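Local coordinates for alkaline phosphatase D (Bacillus subtilis, PDB 2YEQ), which hydrolyses phosphate esters as a secreted PhoD-family phosphatase and phosphodiesterase with iron and calcium in its active site, at residues A[258-263]-A[279-284]. Numbering follows the deposited sequence.
Sequences DMQLYR and RQYRDD. With NA (sodium ion), chain B; PE5 (3,6,9,12,15,18,21,24-octaoxahexacosan-1-ol), chain V; EDO (1,2-ethanediol), chain L.
Y281 OH and the backbone N of L261 share one water, which lies 2.8 Å from Y281 OH and accepts a bond from L261 N, also at 2.8 Å. This bridge joins two loops of the calcineurin-like phosphatase domain: 258-263 runs into strand 263-267, whose antiparallel neighbour 271-275 is followed by the loop 279-284. Y262 and Y281 cross at about a right angle, their ring planes 76° apart. Y281 brings OH and CE2 against the CD2-CE2 bond of Y262, with CZ in the plane of that ring at its edge; OH is 3.6 Å from Y262 CE2 and Y281 CE2 3.8 Å from Y262 CD2. Y262 CG sits between the backbone N and the carbonyl carbon (chi1 73°). A bend at chi2 turns CD of Q260, and its NE2 lies 3.2 Å above the centre of the Y262 ring and donates to Y262 O at 2.9 Å. An alanine in place of Q260 would probably leave Y262 O without this donor and one ring face without its amide cover. Q280 extends against the M259 backbone, and helix 228-245 packs on both side chains. At the far end of 279-284, D284 OD1 binds the sodium ion at 2.2 Å, alongside Q285 OE1 and four waters.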
ATOM      1  N   ASP A 258     -12.166 -11.988   9.776  1.00 19.12           N
ATOM      2  CA  ASP A 258     -10.786 -12.469   9.723  1.00 21.20           C
ATOM      3  C   ASP A 258     -10.357 -12.782   8.301  1.00 22.58           C
ATOM      4  O   ASP A 258     -11.133 -13.350   7.530  1.00 23.42           O
ATOM      5  CB  ASP A 258     -10.634 -13.734  10.561  1.00 22.93           C
ATOM      6  CG  ASP A 258     -11.095 -13.525  12.000  1.00 25.76           C
ATOM      7  OD1 ASP A 258     -10.659 -12.548  12.646  1.00 21.77           O
ATOM      8  OD2 ASP A 258     -11.937 -14.308  12.457  1.00 32.39           O
ATOM      9  N   MET A 259      -9.099 -12.455   7.974  1.00 21.23           N
ATOM     10  CA  MET A 259      -8.604 -12.611   6.604  1.00 21.35           C
ATOM     11  C   MET A 259      -7.070 -12.695   6.561  1.00 20.70           C
ATOM     12  O   MET A 259      -6.380 -11.809   7.072  1.00 24.13           O
ATOM     13  CB  MET A 259      -9.103 -11.439   5.765  1.00 21.31           C
ATOM     14  CG  MET A 259      -8.704 -11.491   4.303  1.00 21.58           C
ATOM     15  SD  MET A 259      -9.624 -10.299   3.297  1.00 21.77           S
ATOM     16  CE  MET A 259      -8.505 -10.159   1.878  1.00 18.46           C
ATOM     17  N   GLN A 260      -6.552 -13.758   5.949  1.00 20.25           N
ATOM     18  CA  GLN A 260      -5.105 -13.958   5.878  1.00 21.63           C
ATOM     19  C   GLN A 260      -4.532 -13.071   4.767  1.00 21.68           C
ATOM     20  O   GLN A 260      -4.702 -13.370   3.596  1.00 22.48           O
ATOM     21  CB  GLN A 260      -4.771 -15.420   5.616  1.00 21.58           C
ATOM     22  CG  GLN A 260      -3.273 -15.735   5.600  1.00 22.78           C
ATOM     23  CD  GLN A 260      -2.625 -15.383   6.930  1.00 23.20           C
ATOM     24  OE1 GLN A 260      -3.113 -15.784   7.981  1.00 22.56           O
ATOM     25  NE2 GLN A 260      -1.553 -14.624   6.891  1.00 22.57           N
ATOM     26  N   LEU A 261      -3.891 -11.973   5.142  1.00 19.53           N
ATOM     27  CA  LEU A 261      -3.273 -11.096   4.169  1.00 18.75           C
ATOM     28  C   LEU A 261      -1.736 -11.105   4.279  1.00 21.38           C
ATOM     29  O   LEU A 261      -1.050 -11.031   3.263  1.00 20.22           O
ATOM     30  CB  LEU A 261      -3.797  -9.686   4.285  1.00 18.57           C
ATOM     31  CG  LEU A 261      -3.554  -8.758   3.088  1.00 18.18           C
ATOM     32  CD1 LEU A 261      -4.153  -9.330   1.770  1.00 18.38           C
ATOM     33  CD2 LEU A 261      -4.109  -7.396   3.363  1.00 18.27           C
ATOM     34  N   TYR A 262      -1.174 -11.192   5.486  1.00 19.06           N
ATOM     35  CA  TYR A 262       0.286 -11.258   5.548  1.00 18.41           C
ATOM     36  C   TYR A 262       0.813 -12.496   4.836  1.00 17.30           C
ATOM     37  O   TYR A 262       0.205 -13.559   4.870  1.00 18.79           O
ATOM     38  CB  TYR A 262       0.840 -11.075   6.968  1.00 19.08           C
ATOM     39  CG  TYR A 262       0.677 -12.213   7.940  1.00 19.08           C
ATOM     40  CD1 TYR A 262       1.555 -13.284   7.946  1.00 19.78           C
ATOM     41  CD2 TYR A 262      -0.306 -12.157   8.927  1.00 20.09           C
ATOM     42  CE1 TYR A 262       1.440 -14.304   8.890  1.00 21.84           C
ATOM     43  CE2 TYR A 262      -0.431 -13.156   9.870  1.00 21.00           C
ATOM     44  CZ  TYR A 262       0.431 -14.216   9.858  1.00 22.13           C
ATOM     45  OH  TYR A 262       0.280 -15.178  10.805  1.00 21.67           O
ATOM     46  N   ARG A 263       1.909 -12.317   4.099  1.00 17.58           N
ATOM     47  CA  ARG A 263       2.423 -13.376   3.268  1.00 19.58           C
ATOM     48  C   ARG A 263       3.857 -13.081   2.818  1.00 19.34           C
ATOM     49  O   ARG A 263       4.357 -11.968   2.969  1.00 18.39           O
ATOM     50  CB  ARG A 263       1.530 -13.605   2.045  1.00 19.39           C
ATOM     51  CG  ARG A 263       1.289 -12.368   1.195  1.00 20.27           C
ATOM     52  CD  ARG A 263      -0.042 -12.492   0.435  1.00 20.39           C
ATOM     53  NE  ARG A 263      -0.275 -11.480  -0.615  1.00 19.55           N
ATOM     54  CZ  ARG A 263      -0.579 -10.206  -0.430  1.00 19.62           C
ATOM     55  NH1 ARG A 263      -0.719  -9.665   0.784  1.00 20.65           N
ATOM     56  NH2 ARG A 263      -0.794  -9.452  -1.483  1.00 20.84           N
ATOM     57  N   ARG A 279      -2.448  -3.837  10.992  1.00 18.87           N
ATOM     58  CA  ARG A 279      -3.770  -3.404  11.460  1.00 16.91           C
ATOM     59  C   ARG A 279      -4.588  -4.490  12.107  1.00 17.24           C
ATOM     60  O   ARG A 279      -5.232  -4.231  13.126  1.00 18.55           O
ATOM     61  CB  ARG A 279      -4.630  -2.847  10.314  1.00 17.00           C
ATOM     62  CG  ARG A 279      -4.250  -1.472   9.890  1.00 17.00           C
ATOM     63  CD  ARG A 279      -4.511  -0.413  10.894  1.00 17.09           C
ATOM     64  NE  ARG A 279      -3.811   0.800  10.502  1.00 16.24           N
ATOM     65  CZ  ARG A 279      -3.586   1.859  11.269  1.00 16.54           C
ATOM     66  NH1 ARG A 279      -4.051   1.943  12.533  1.00 18.56           N
ATOM     67  NH2 ARG A 279      -2.879   2.862  10.779  1.00 15.75           N
ATOM     68  N   GLN A 280      -4.653  -5.657  11.476  1.00 17.84           N
ATOM     69  CA  GLN A 280      -5.675  -6.653  11.812  1.00 19.23           C
ATOM     70  C   GLN A 280      -5.530  -7.264  13.243  1.00 20.84           C
ATOM     71  O   GLN A 280      -6.525  -7.774  13.827  1.00 18.24           O
ATOM     72  CB  GLN A 280      -5.666  -7.764  10.776  1.00 19.71           C
ATOM     73  CG  GLN A 280      -6.812  -8.768  10.916  1.00 20.32           C
ATOM     74  CD  GLN A 280      -6.860  -9.775   9.802  1.00 19.17           C
ATOM     75  OE1 GLN A 280      -6.108  -9.692   8.791  1.00 22.84           O
ATOM     76  NE2 GLN A 280      -7.743 -10.729   9.947  1.00 16.33           N
ATOM     77  N   TYR A 281      -4.298  -7.254  13.754  1.00 20.03           N
ATOM     78  CA  TYR A 281      -3.958  -7.916  15.001  1.00 20.17           C
ATOM     79  C   TYR A 281      -3.394  -6.979  16.055  1.00 19.45           C
ATOM     80  O   TYR A 281      -3.145  -7.412  17.179  1.00 20.69           O
ATOM     81  CB  TYR A 281      -2.957  -9.032  14.752  1.00 20.90           C
ATOM     82  CG  TYR A 281      -3.230  -9.850  13.523  1.00 21.86           C
ATOM     83  CD1 TYR A 281      -4.226 -10.820  13.499  1.00 20.17           C
ATOM     84  CD2 TYR A 281      -2.484  -9.645  12.359  1.00 21.63           C
ATOM     85  CE1 TYR A 281      -4.476 -11.559  12.351  1.00 20.29           C
ATOM     86  CE2 TYR A 281      -2.718 -10.372  11.228  1.00 20.40           C
ATOM     87  CZ  TYR A 281      -3.712 -11.332  11.209  1.00 21.43           C
ATOM     88  OH  TYR A 281      -3.902 -12.056  10.037  1.00 22.15           O
ATOM     89  N   ARG A 282      -3.236  -5.702  15.737  1.00 19.05           N
ATOM     90  CA  ARG A 282      -2.554  -4.810  16.635  1.00 18.13           C
ATOM     91  C   ARG A 282      -3.362  -4.456  17.891  1.00 20.84           C
ATOM     92  O   ARG A 282      -4.610  -4.370  17.852  1.00 18.40           O
ATOM     93  CB  ARG A 282      -2.132  -3.522  15.936  1.00 17.59           C
ATOM     94  CG  ARG A 282      -3.266  -2.648  15.428  1.00 18.54           C
ATOM     95  CD  ARG A 282      -2.930  -1.204  15.528  1.00 18.56           C
ATOM     96  NE  ARG A 282      -2.080  -0.780  14.422  1.00 19.48           N
ATOM     97  CZ  ARG A 282      -1.544   0.422  14.310  1.00 19.18           C
ATOM     98  NH1 ARG A 282      -1.685   1.331  15.278  1.00 19.95           N
ATOM     99  NH2 ARG A 282      -0.847   0.726  13.212  1.00 19.99           N
ATOM    100  N   ASP A 283      -2.627  -4.170  18.965  1.00 19.94           N
ATOM    101  CA  ASP A 283      -3.211  -3.573  20.152  1.00 20.45           C
ATOM    102  C   ASP A 283      -3.537  -2.115  19.896  1.00 21.13           C
ATOM    103  O   ASP A 283      -3.004  -1.491  18.968  1.00 19.49           O
ATOM    104  CB  ASP A 283      -2.269  -3.709  21.344  1.00 21.62           C
ATOM    105  CG  ASP A 283      -2.207  -5.134  21.885  1.00 24.39           C
ATOM    106  OD1 ASP A 283      -3.198  -5.900  21.751  1.00 23.81           O
ATOM    107  OD2 ASP A 283      -1.151  -5.505  22.443  1.00 22.98           O
ATOM    108  N   ASP A 284      -4.404  -1.574  20.749  1.00 18.60           N
ATOM    109  CA  ASP A 284      -4.925  -0.227  20.628  1.00 20.10           C
ATOM    110  C   ASP A 284      -3.788   0.755  20.769  1.00 21.46           C
ATOM    111  O   ASP A 284      -2.823   0.498  21.515  1.00 23.00           O
ATOM    112  CB  ASP A 284      -5.955   0.007  21.750  1.00 22.11           C
ATOM    113  CG  ASP A 284      -6.921   1.130  21.471  1.00 25.15           C
ATOM    114  OD1 ASP A 284      -7.026   1.659  20.314  1.00 22.54           O
ATOM    115  OD2 ASP A 284      -7.589   1.509  22.473  1.00 24.44           O
TER
HETATM  116 NA    NA B 577      -7.577   3.453  19.112  1.00 13.87          NA
HETATM  117  C50 PE5 V 553       0.143 -18.821   8.446  1.00 52.84           C
HETATM  118  O1  PE5 V 553       0.058 -18.011   7.272  1.00 59.70           O
HETATM  119  C1  PE5 V 553       1.288 -17.912   6.537  1.00 57.96           C
HETATM  120  C2  PE5 V 553       1.151 -16.886   5.408  1.00 59.42           C
HETATM  121  O2  PE5 V 553       0.682 -17.531   4.218  1.00 65.30           O
HETATM  122  C3  PE5 V 553      -0.047 -16.707   3.293  1.00 61.89           C
HETATM  123  C4  PE5 V 553      -1.020 -17.537   2.474  1.00 47.75           C
HETATM  124  C1  EDO L 539      -2.829  -1.362  24.052  0.80 26.80           C
HETATM  125  O1  EDO L 539      -2.745   0.042  24.323  0.80 25.67           O
HETATM  126  C2  EDO L 539      -4.271  -1.823  24.055  0.80 26.32           C
HETATM  127  O2  EDO L 539      -4.418  -3.060  23.399  0.80 24.13           O
HETATM  128  O   HOH W   1      -3.238 -10.850   7.635  1.00 18.19           O
HETATM  129  O   HOH W   2      -9.673   3.962  19.874  1.00 26.69           O
HETATM  130  O   HOH W   3      -8.581   2.473  17.346  1.00 16.94           O
HETATM  131  O   HOH W   4      -7.502   5.361  17.788  1.00 28.25           O
HETATM  132  O   HOH W   5      -6.463   4.578  20.828  1.00 31.17           O